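PDB 5IWZ: synaptonemal complex protein 2 from Mus musculus, which is a major component of the axial and lateral elements of synaptonemal complexes and is required for SYCP3 insertion and normal meiotic chromosome synapsis, represented here by its N-terminal region. Local coordinates for residues A[208-213]-A[266-271]; A[307-312]-A[316-321]; A[334-339]-A[355-360]. All coordinates share one frame; numbering follows the deposited sequence.

Contact 1 of 3, residues A[208-213]-A[266-271]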
loop_
_atom_site.group_PDB
_atom_site.type_symbol
_atom_site.label_atom_id
_atom_site.label_comp_id
_atom_site.label_asym_id
_atom_site.label_seq_id
_atom_site.Cartn_x
_atom_site.Cartn_y
_atom_site.Cartn_z
ATOM N N GLU A 208 -16.751 6.876 -6.421
ATOM C CA GLU A 208 -17.102 7.905 -5.443
ATOM C C GLU A 208 -15.913 8.244 -4.565
ATOM O O GLU A 208 -15.668 9.416 -4.233
ATOM C CB GLU A 208 -18.243 7.424 -4.546
ATOM C CG GLU A 208 -19.643 7.696 -5.038
ATOM C CD GLU A 208 -20.686 7.386 -3.967
ATOM O OE1 GLU A 208 -20.441 7.671 -2.777
ATOM O OE2 GLU A 208 -21.760 6.839 -4.291
ATOM N N ARG A 209 -15.160 7.212 -4.185
ATOM C CA ARG A 209 -14.092 7.362 -3.209
ATOM C C ARG A 209 -12.930 8.182 -3.760
ATOM O O ARG A 209 -12.283 8.909 -3.002
ATOM C CB ARG A 209 -13.633 5.979 -2.752
ATOM C CG ARG A 209 -12.324 5.947 -2.007
ATOM C CD ARG A 209 -12.482 6.461 -0.638
ATOM N NE ARG A 209 -11.416 5.931 0.198
ATOM C CZ ARG A 209 -11.108 6.389 1.403
ATOM N NH1 ARG A 209 -11.786 7.414 1.923
ATOM N NH2 ARG A 209 -10.137 5.827 2.039
ATOM N N ILE A 210 -12.654 8.093 -5.062
ATOM C CA ILE A 210 -11.637 8.958 -5.658
ATOM C C ILE A 210 -11.858 10.407 -5.247
ATOM O O ILE A 210 -10.917 11.119 -4.875
ATOM C CB ILE A 210 -11.662 8.818 -7.186
ATOM C CG1 ILE A 210 -11.207 7.430 -7.623
ATOM C CG2 ILE A 210 -10.805 9.895 -7.833
ATOM C CD1 ILE A 210 -11.608 7.124 -9.063
ATOM N N LEU A 211 -13.114 10.848 -5.288
ATOM C CA LEU A 211 -13.450 12.247 -5.086
ATOM C C LEU A 211 -13.009 12.769 -3.717
ATOM O O LEU A 211 -12.685 13.956 -3.590
ATOM C CB LEU A 211 -14.962 12.435 -5.275
ATOM C CG LEU A 211 -15.537 12.674 -6.682
ATOM C CD1 LEU A 211 -14.851 11.849 -7.763
ATOM C CD2 LEU A 211 -17.030 12.414 -6.695
ATOM N N ASP A 212 -12.989 11.928 -2.674
ATOM C CA ASP A 212 -12.683 12.471 -1.352
ATOM C C ASP A 212 -11.651 11.675 -0.565
ATOM O O ASP A 212 -11.471 11.936 0.628
ATOM C CB ASP A 212 -13.957 12.629 -0.506
ATOM C CG ASP A 212 -14.685 11.306 -0.251
ATOM O OD1 ASP A 212 -14.201 10.228 -0.670
ATOM O OD2 ASP A 212 -15.758 11.361 0.394
ATOM N N VAL A 213 -10.935 10.749 -1.197
ATOM C CA VAL A 213 -9.954 9.986 -0.441
ATOM C C VAL A 213 -8.809 10.882 0.040
ATOM O O VAL A 213 -8.175 10.592 1.068
ATOM C CB VAL A 213 -9.461 8.804 -1.291
ATOM C CG1 VAL A 213 -8.773 9.311 -2.563
ATOM C CG2 VAL A 213 -8.543 7.919 -0.488
ATOM N N ILE A 266 -3.682 13.600 -15.993
ATOM C CA ILE A 266 -4.564 14.611 -16.571
ATOM C C ILE A 266 -5.954 14.522 -15.940
ATOM O O ILE A 266 -6.497 15.520 -15.444
ATOM C CB ILE A 266 -4.604 14.472 -18.107
ATOM C CG1 ILE A 266 -3.257 14.888 -18.708
ATOM C CG2 ILE A 266 -5.759 15.291 -18.730
ATOM C CD1 ILE A 266 -3.064 14.449 -20.146
ATOM N N PHE A 267 -6.519 13.311 -15.884
ATOM C CA PHE A 267 -7.854 13.133 -15.313
ATOM C C PHE A 267 -7.910 13.605 -13.863
ATOM O O PHE A 267 -8.818 14.358 -13.473
ATOM C CB PHE A 267 -8.279 11.666 -15.424
ATOM C CG PHE A 267 -9.463 11.298 -14.552
ATOM C CD1 PHE A 267 -10.757 11.665 -14.913
ATOM C CD2 PHE A 267 -9.284 10.559 -13.380
ATOM C CE1 PHE A 267 -11.861 11.312 -14.122
ATOM C CE2 PHE A 267 -10.376 10.196 -12.575
ATOM C CZ PHE A 267 -11.665 10.563 -12.944
ATOM N N LEU A 268 -6.936 13.194 -13.047
ATOM C CA LEU A 268 -7.010 13.521 -11.625
ATOM C C LEU A 268 -6.823 15.014 -11.394
ATOM O O LEU A 268 -7.470 15.594 -10.511
ATOM C CB LEU A 268 -5.974 12.712 -10.846
ATOM C CG LEU A 268 -6.316 11.228 -10.852
ATOM C CD1 LEU A 268 -5.195 10.425 -10.224
ATOM C CD2 LEU A 268 -7.650 10.995 -10.127
ATOM N N ASN A 269 -5.952 15.660 -12.180
ATOM C CA ASN A 269 -5.832 17.115 -12.090
ATOM C C ASN A 269 -7.152 17.801 -12.437
ATOM O O ASN A 269 -7.559 18.756 -11.757
ATOM C CB ASN A 269 -4.691 17.623 -12.989
ATOM C CG ASN A 269 -3.328 17.517 -12.317
ATOM O OD1 ASN A 269 -3.197 16.896 -11.265
ATOM N ND2 ASN A 269 -2.307 18.134 -12.920
ATOM N N LEU A 270 -7.850 17.311 -13.469
ATOM C CA LEU A 270 -9.188 17.824 -13.779
ATOM C C LEU A 270 -10.162 17.606 -12.622
ATOM O O LEU A 270 -10.865 18.532 -12.201
ATOM C CB LEU A 270 -9.732 17.163 -15.044
ATOM C CG LEU A 270 -9.071 17.621 -16.339
ATOM C CD1 LEU A 270 -9.745 16.994 -17.545
ATOM C CD2 LEU A 270 -9.118 19.134 -16.406
ATOM N N VAL A 271 -10.235 16.375 -12.110
ATOM C CA VAL A 271 -11.188 16.073 -11.044
ATOM C C VAL A 271 -10.926 16.948 -9.827
ATOM O O VAL A 271 -11.831 17.619 -9.317
ATOM C CB VAL A 271 -11.134 14.581 -10.682
ATOM C CG1 VAL A 271 -11.681 14.359 -9.289
ATOM C CG2 VAL A 271 -11.922 13.788 -11.691
#

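Contact 2 of 3, residues A[307-312]-A[316-321]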
loop_
_atom_site.group_PDB
_atom_site.type_symbol
_atom_site.label_atom_id
_atom_site.label_comp_id
_atom_site.label_asym_id
_atom_site.label_seq_id
_atom_site.Cartn_x
_atom_site.Cartn_y
_atom_site.Cartn_z
ATOM N N PHE A 307 6.061 19.819 -13.559
ATOM C CA PHE A 307 6.613 19.123 -12.395
ATOM C C PHE A 307 5.592 19.276 -11.274
ATOM O O PHE A 307 5.483 20.343 -10.667
ATOM C CB PHE A 307 7.966 19.736 -12.044
ATOM C CG PHE A 307 8.623 19.176 -10.809
ATOM C CD1 PHE A 307 8.448 17.854 -10.429
ATOM C CD2 PHE A 307 9.448 19.980 -10.041
ATOM C CE1 PHE A 307 9.077 17.355 -9.298
ATOM C CE2 PHE A 307 10.080 19.485 -8.908
ATOM C CZ PHE A 307 9.887 18.167 -8.531
ATOM N N TRP A 308 4.805 18.225 -11.019
ATOM C CA TRP A 308 3.655 18.310 -10.122
ATOM C C TRP A 308 4.027 17.932 -8.685
ATOM O O TRP A 308 4.781 16.985 -8.461
ATOM C CB TRP A 308 2.541 17.382 -10.613
ATOM C CG TRP A 308 1.967 17.679 -11.994
ATOM C CD1 TRP A 308 1.981 16.848 -13.086
ATOM C CD2 TRP A 308 1.264 18.863 -12.404
ATOM N NE1 TRP A 308 1.339 17.447 -14.148
ATOM C CE2 TRP A 308 0.892 18.683 -13.760
ATOM C CE3 TRP A 308 0.919 20.057 -11.762
ATOM C CZ2 TRP A 308 0.187 19.648 -14.483
ATOM C CZ3 TRP A 308 0.222 21.022 -12.486
ATOM C CH2 TRP A 308 -0.138 20.808 -13.835
ATOM N N ILE A 309 3.476 18.671 -7.714
ATOM C CA ILE A 309 3.563 18.358 -6.287
ATOM C C ILE A 309 2.139 18.203 -5.764
ATOM O O ILE A 309 1.296 19.079 -5.998
ATOM C CB ILE A 309 4.294 19.452 -5.479
ATOM C CG1 ILE A 309 5.625 19.847 -6.119
ATOM C CG2 ILE A 309 4.475 19.014 -4.003
ATOM C CD1 ILE A 309 6.713 18.785 -6.088
ATOM N N ASP A 310 1.878 17.113 -5.034
ATOM C CA ASP A 310 0.536 16.777 -4.561
ATOM C C ASP A 310 0.466 16.977 -3.058
ATOM O O ASP A 310 1.273 16.411 -2.314
ATOM C CB ASP A 310 0.176 15.343 -4.939
ATOM C CG ASP A 310 0.151 15.158 -6.432
ATOM O OD1 ASP A 310 -0.575 15.927 -7.103
ATOM O OD2 ASP A 310 0.922 14.321 -6.943
ATOM N N PHE A 311 -0.471 17.817 -2.632
ATOM C CA PHE A 311 -0.721 18.112 -1.228
ATOM C C PHE A 311 -1.963 17.331 -0.832
ATOM O O PHE A 311 -3.059 17.637 -1.303
ATOM C CB PHE A 311 -0.932 19.612 -1.013
ATOM C CG PHE A 311 0.310 20.447 -1.200
ATOM C CD1 PHE A 311 0.974 20.990 -0.098
ATOM C CD2 PHE A 311 0.798 20.719 -2.472
ATOM C CE1 PHE A 311 2.115 21.775 -0.262
ATOM C CE2 PHE A 311 1.932 21.510 -2.642
ATOM C CZ PHE A 311 2.589 22.040 -1.544
ATOM N N ASN A 312 -1.797 16.339 0.040
ATOM C CA ASN A 312 -2.827 15.327 0.291
ATOM C C ASN A 312 -3.513 15.591 1.623
ATOM O O ASN A 312 -2.975 15.269 2.682
ATOM C CB ASN A 312 -2.197 13.942 0.254
ATOM C CG ASN A 312 -1.577 13.644 -1.095
ATOM O OD1 ASN A 312 -2.266 13.663 -2.131
ATOM N ND2 ASN A 312 -0.264 13.399 -1.104
ATOM N N HIS A 316 -2.498 13.746 4.965
ATOM C CA HIS A 316 -1.578 14.705 5.584
ATOM C C HIS A 316 -0.145 14.431 5.152
ATOM O O HIS A 316 0.774 14.321 5.964
ATOM C CB HIS A 316 -1.726 14.704 7.108
ATOM C CG HIS A 316 -3.033 15.270 7.562
ATOM N ND1 HIS A 316 -3.185 16.591 7.914
ATOM C CD2 HIS A 316 -4.267 14.713 7.648
ATOM C CE1 HIS A 316 -4.448 16.816 8.237
ATOM N NE2 HIS A 316 -5.126 15.693 8.078
ATOM N N THR A 317 0.035 14.290 3.839
ATOM C CA THR A 317 1.347 14.092 3.249
ATOM C C THR A 317 1.531 15.073 2.102
ATOM O O THR A 317 0.570 15.621 1.551
ATOM C CB THR A 317 1.539 12.660 2.696
ATOM O OG1 THR A 317 0.649 12.458 1.586
ATOM C CG2 THR A 317 1.259 11.607 3.772
ATOM N N LEU A 318 2.778 15.262 1.717
ATOM C CA LEU A 318 3.099 15.887 0.445
ATOM C C LEU A 318 3.832 14.838 -0.379
ATOM O O LEU A 318 4.723 14.157 0.136
ATOM C CB LEU A 318 3.904 17.190 0.664
ATOM C CG LEU A 318 5.192 17.749 0.037
ATOM C CD1 LEU A 318 5.622 17.190 -1.285
ATOM C CD2 LEU A 318 5.063 19.266 -0.097
ATOM N N SER A 319 3.423 14.661 -1.633
ATOM C CA SER A 319 4.033 13.616 -2.437
ATOM C C SER A 319 4.277 14.111 -3.849
ATOM O O SER A 319 3.645 15.058 -4.340
ATOM C CB SER A 319 3.187 12.316 -2.464
ATOM O OG SER A 319 1.971 12.513 -3.163
ATOM N N PHE A 320 5.216 13.446 -4.507
ATOM C CA PHE A 320 5.563 13.854 -5.854
ATOM C C PHE A 320 6.396 12.742 -6.453
ATOM O O PHE A 320 6.930 11.888 -5.734
ATOM C CB PHE A 320 6.330 15.195 -5.861
ATOM C CG PHE A 320 7.559 15.200 -4.996
ATOM C CD1 PHE A 320 8.812 15.050 -5.556
ATOM C CD2 PHE A 320 7.467 15.344 -3.625
ATOM C CE1 PHE A 320 9.944 15.048 -4.758
ATOM C CE2 PHE A 320 8.594 15.332 -2.834
ATOM C CZ PHE A 320 9.831 15.188 -3.403
ATOM N N TYR A 321 6.477 12.751 -7.778
ATOM C CA TYR A 321 7.341 11.846 -8.513
ATOM C C TYR A 321 8.616 12.569 -8.889
ATOM O O TYR A 321 8.625 13.782 -9.123
ATOM C CB TYR A 321 6.688 11.318 -9.793
ATOM C CG TYR A 321 5.509 10.391 -9.593
ATOM C CD1 TYR A 321 5.690 9.067 -9.190
ATOM C CD2 TYR A 321 4.214 10.824 -9.863
ATOM C CE1 TYR A 321 4.605 8.214 -9.027
ATOM C CE2 TYR A 321 3.126 9.980 -9.705
ATOM C CZ TYR A 321 3.327 8.687 -9.284
ATOM O OH TYR A 321 2.231 7.875 -9.146
HETATM O O HOH W 1 6.168 15.097 -9.598
HETATM O O HOH W 2 2.321 12.076 -5.982
#

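Contact 3 of 3, residues A[334-339]-A[355-360]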
loop_
_atom_site.group_PDB
_atom_site.type_symbol
_atom_site.label_atom_id
_atom_site.label_comp_id
_atom_site.label_asym_id
_atom_site.label_seq_id
_atom_site.Cartn_x
_atom_site.Cartn_y
_atom_site.Cartn_z
ATOM N N VAL A 334 8.037 10.002 -4.067
ATOM C CA VAL A 334 8.517 10.485 -2.779
ATOM C C VAL A 334 7.300 10.934 -1.984
ATOM O O VAL A 334 6.473 11.695 -2.493
ATOM C CB VAL A 334 9.513 11.651 -2.939
ATOM C CG1 VAL A 334 10.011 12.123 -1.573
ATOM C CG2 VAL A 334 10.665 11.268 -3.864
ATOM N N THR A 335 7.198 10.484 -0.739
ATOM C CA THR A 335 6.105 10.870 0.144
ATOM C C THR A 335 6.694 11.429 1.425
ATOM O O THR A 335 7.603 10.819 1.996
ATOM C CB THR A 335 5.205 9.668 0.452
ATOM O OG1 THR A 335 4.672 9.174 -0.776
ATOM C CG2 THR A 335 4.082 10.048 1.399
ATOM N N VAL A 336 6.186 12.578 1.868
ATOM C CA VAL A 336 6.626 13.197 3.124
ATOM C C VAL A 336 5.438 13.255 4.069
ATOM O O VAL A 336 4.558 14.101 3.894
ATOM C CB VAL A 336 7.200 14.613 2.909
ATOM C CG1 VAL A 336 7.637 15.248 4.257
ATOM C CG2 VAL A 336 8.339 14.589 1.902
ATOM N N PRO A 337 5.394 12.420 5.100
ATOM C CA PRO A 337 4.262 12.460 6.024
ATOM C C PRO A 337 4.470 13.505 7.100
ATOM O O PRO A 337 5.599 13.863 7.447
ATOM C CB PRO A 337 4.239 11.044 6.612
ATOM C CG PRO A 337 5.642 10.601 6.545
ATOM C CD PRO A 337 6.279 11.270 5.349
ATOM N N GLU A 338 3.351 13.997 7.631
ATOM C CA GLU A 338 3.437 15.125 8.547
ATOM C C GLU A 338 4.256 14.789 9.787
ATOM O O GLU A 338 4.943 15.664 10.323
ATOM C CB GLU A 338 2.030 15.633 8.910
ATOM C CG GLU A 338 1.196 14.836 9.849
ATOM C CD GLU A 338 -0.014 15.652 10.343
ATOM O OE1 GLU A 338 -1.061 15.057 10.670
ATOM O OE2 GLU A 338 0.084 16.901 10.396
ATOM N N GLU A 339 4.250 13.526 10.225
ATOM C CA GLU A 339 5.024 13.174 11.404
ATOM C C GLU A 339 6.528 13.264 11.155
ATOM O O GLU A 339 7.291 13.305 12.113
ATOM C CB GLU A 339 4.648 11.768 11.887
ATOM C CG GLU A 339 5.134 10.656 10.979
ATOM C CD GLU A 339 4.047 10.101 10.045
ATOM O OE1 GLU A 339 2.988 10.759 9.842
ATOM O OE2 GLU A 339 4.283 9.001 9.497
ATOM N N LEU A 355 9.026 26.947 -0.235
ATOM C CA LEU A 355 8.578 26.114 0.875
ATOM C C LEU A 355 9.779 25.292 1.323
ATOM O O LEU A 355 10.273 24.447 0.565
ATOM C CB LEU A 355 7.420 25.209 0.448
ATOM C CG LEU A 355 7.033 24.101 1.445
ATOM C CD1 LEU A 355 6.477 24.694 2.741
ATOM C CD2 LEU A 355 6.000 23.171 0.788
ATOM N N THR A 356 10.251 25.545 2.544
ATOM C CA THR A 356 11.360 24.813 3.146
ATOM C C THR A 356 10.824 23.916 4.251
ATOM O O THR A 356 10.262 24.420 5.227
ATOM C CB THR A 356 12.397 25.774 3.723
ATOM O OG1 THR A 356 12.846 26.643 2.686
ATOM C CG2 THR A 356 13.610 24.994 4.276
ATOM N N LEU A 357 10.986 22.595 4.088
ATOM C CA LEU A 357 10.574 21.599 5.083
ATOM C C LEU A 357 11.804 21.091 5.809
ATOM O O LEU A 357 12.686 20.499 5.184
ATOM C CB LEU A 357 9.865 20.400 4.451
ATOM C CG LEU A 357 8.573 20.497 3.638
ATOM C CD1 LEU A 357 8.211 19.097 3.089
ATOM C CD2 LEU A 357 7.455 21.065 4.494
ATOM N N THR A 358 11.865 21.316 7.116
ATOM C CA THR A 358 12.898 20.716 7.950
ATOM C C THR A 358 12.368 19.375 8.441
ATOM O O THR A 358 11.341 19.331 9.122
ATOM C CB THR A 358 13.250 21.630 9.123
ATOM O OG1 THR A 358 13.752 22.868 8.624
ATOM C CG2 THR A 358 14.316 21.001 10.024
ATOM N N LEU A 359 13.042 18.290 8.078
ATOM C CA LEU A 359 12.617 16.955 8.484
ATOM C C LEU A 359 13.257 16.542 9.808
ATOM O O LEU A 359 14.349 16.987 10.158
ATOM C CB LEU A 359 12.971 15.932 7.413
ATOM C CG LEU A 359 12.495 16.265 5.992
ATOM C CD1 LEU A 359 12.942 15.153 5.068
ATOM C CD2 LEU A 359 10.985 16.449 5.934
ATOM N N LYS A 360 12.560 15.666 10.533
ATOM C CA LYS A 360 13.029 15.179 11.821
ATOM C C LYS A 360 14.177 14.188 11.695
ATOM O O LYS A 360 14.762 13.821 12.721
ATOM C CB LYS A 360 11.875 14.525 12.594
ATOM C CG LYS A 360 10.876 15.513 13.154
ATOM C CD LYS A 360 9.693 14.837 13.845
ATOM C CE LYS A 360 8.675 15.887 14.253
ATOM N NZ LYS A 360 7.478 15.360 14.978
HETATM O O HOH W 3 5.579 16.609 12.800
#

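Contact 1 of 3, residues A[208-213]-A[266-271]
Ile210 and Leu268 make the closer of two apolar meetings between helix 197-212 and helix 260-274, a helix-helix packing in the mainly helical part of the chain. Methyl CG2 of Ile210 lies 4.1 Å from CD2 of Leu268, and the two side chains cross at about a right angle. In Ile210 that methyl stands anti to the backbone N, while CG1 runs beside the N (chi1 -67°); it is therefore the short branch, not the ethyl arm, that reaches Leu268. Both residues are buried. Ile222 of helix 216-229 touches Ile210, and Tyr216 and Val220 of the same helix touch Leu268, so a third helix packs against both partners of the pair. Gln219 NE2 of that helix also hydrogen-bonds the carbonyl oxygen of Ile210.

The second meeting is looser. Leu211 CD1 approaches Val271 CG1 only to 4.3 Å, although the CA atoms of these two residues are closer together, at 7.4 Å, than those of Ile210 and Leu268, at 8.8 Å. Leu211 is partly exposed, which makes this the more solvent-facing side of the contact, whereas Val271 is buried and leans on Ile248 of helix 246-253. The two segments bury a modest 146 Å² in all. Val271 divides its methyls between two jobs: CG1 faces Leu211, and CG2 sits 3.4 Å above the ring plane of Phe267, offset toward the rim.

Contact 2 of 3, residues A[307-312]-A[316-321]
His316 and Thr317 both face Asn312, which makes a G1 beta bulge at the turn end of this antiparallel hairpin. The left-handed backbone of His316 (phi 55°) turns both amides to Asn312 O, through weak bonds of 2.8 Å from His316 N and 3.4 Å from Thr317 N. The Asn312 side chain adds a further link at this end: ND2 donates to Thr317 OG1 at 3.0 Å, with the hydroxyl tilted 21° from the amide plane, while OD1 accepts from Tyr216 N. Asn312 N still donates a good bond to Thr317 O at 2.9 Å, and the regular ladder continues through the hydrogen-bonded pair Asp310-Ser319, with bonds of 2.8 Å (Asp310 N to Ser319 O) and 2.9 Å (Ser319 N to Asp310 O). A water links Asp310 OD2 to Ser319 OG on the same face. On the opposite face Ile309 CG2 lies 3.5 Å from Leu318 CD1, a tightness made doubtful by the unstaggered Leu318 torsions (chi1 132°), and Phe311 lies alongside Leu318, pointing the same way. Strands 281-285 and 333-337 flank the hairpin within its four-stranded sheet. Phe375 and Phe377 of strand 372-378 pack against the apolar face; Asp310, on the polar one, hydrogen-bonds Thr283 and forms a salt bridge with Arg265 of helix 260-274.

Contact 3 of 3, residues A[334-339]-A[355-360]
Val336 meets Leu357 and Leu359 across the interior between two antiparallel sheets of the Spt16M-like domain, whose family belongs to the PH clan. Strand 333-337 is an outer strand of the four-stranded sheet, and strand 352-359 belongs to the five-stranded one. The end-to-end directions of 336-339 and 357-360 differ by 50°, and the nearest CA atoms of the apolar group, in Val336 and Leu359, are 8.9 Å from each other, evidence of packing through side chains instead of strand pairing.

The apolar interactions converge on one methyl. Val336 CG1, set anti to the backbone N (chi1 179°), meets Leu357 CD1 tip to tip at 4.1 Å and Leu359 CD2 at 3.9 Å, the latter side chain crossing it at about a right angle. All three residues are buried, and Leu373 of strand 372-378 touches both Val336 and Leu359.

Polar and mixed interactions lie at the exposed end, where the chain turns a corner at Lys360. Its side chain is extended beyond CG and passes alongside the 3-10 segment, with CD 3.3 Å from Glu339 O. A water bridges the ammonium end to the other segment, accepting from Lys360 NZ at 3.1 Å and donating to Glu338 O at 2.7 Å.

In the fold
The three contacts follow one another along the chain and run from the helical part into the Spt16M-like domain. Contact 1 and contact 2, with centres 14 Å apart, touch where Asn269 ND2 packs 3.3 Å from Trp308 CZ2, so helix 260-274 belongs to contact 1 and also borders the hairpin. Contacts 2 and 3 lie closer, at 11 Å between centres, and share a sheet: Val334 N to Phe320 O and Val336 N to Leu318 O, each 2.8 Å, are probable hydrogen bonds joining strands 317-321 and 333-337. Contacts 1 and 3 do not meet; their nearest atoms are about 12 Å apart. Contact 2 thus connects interhelical packing with intersheet packing.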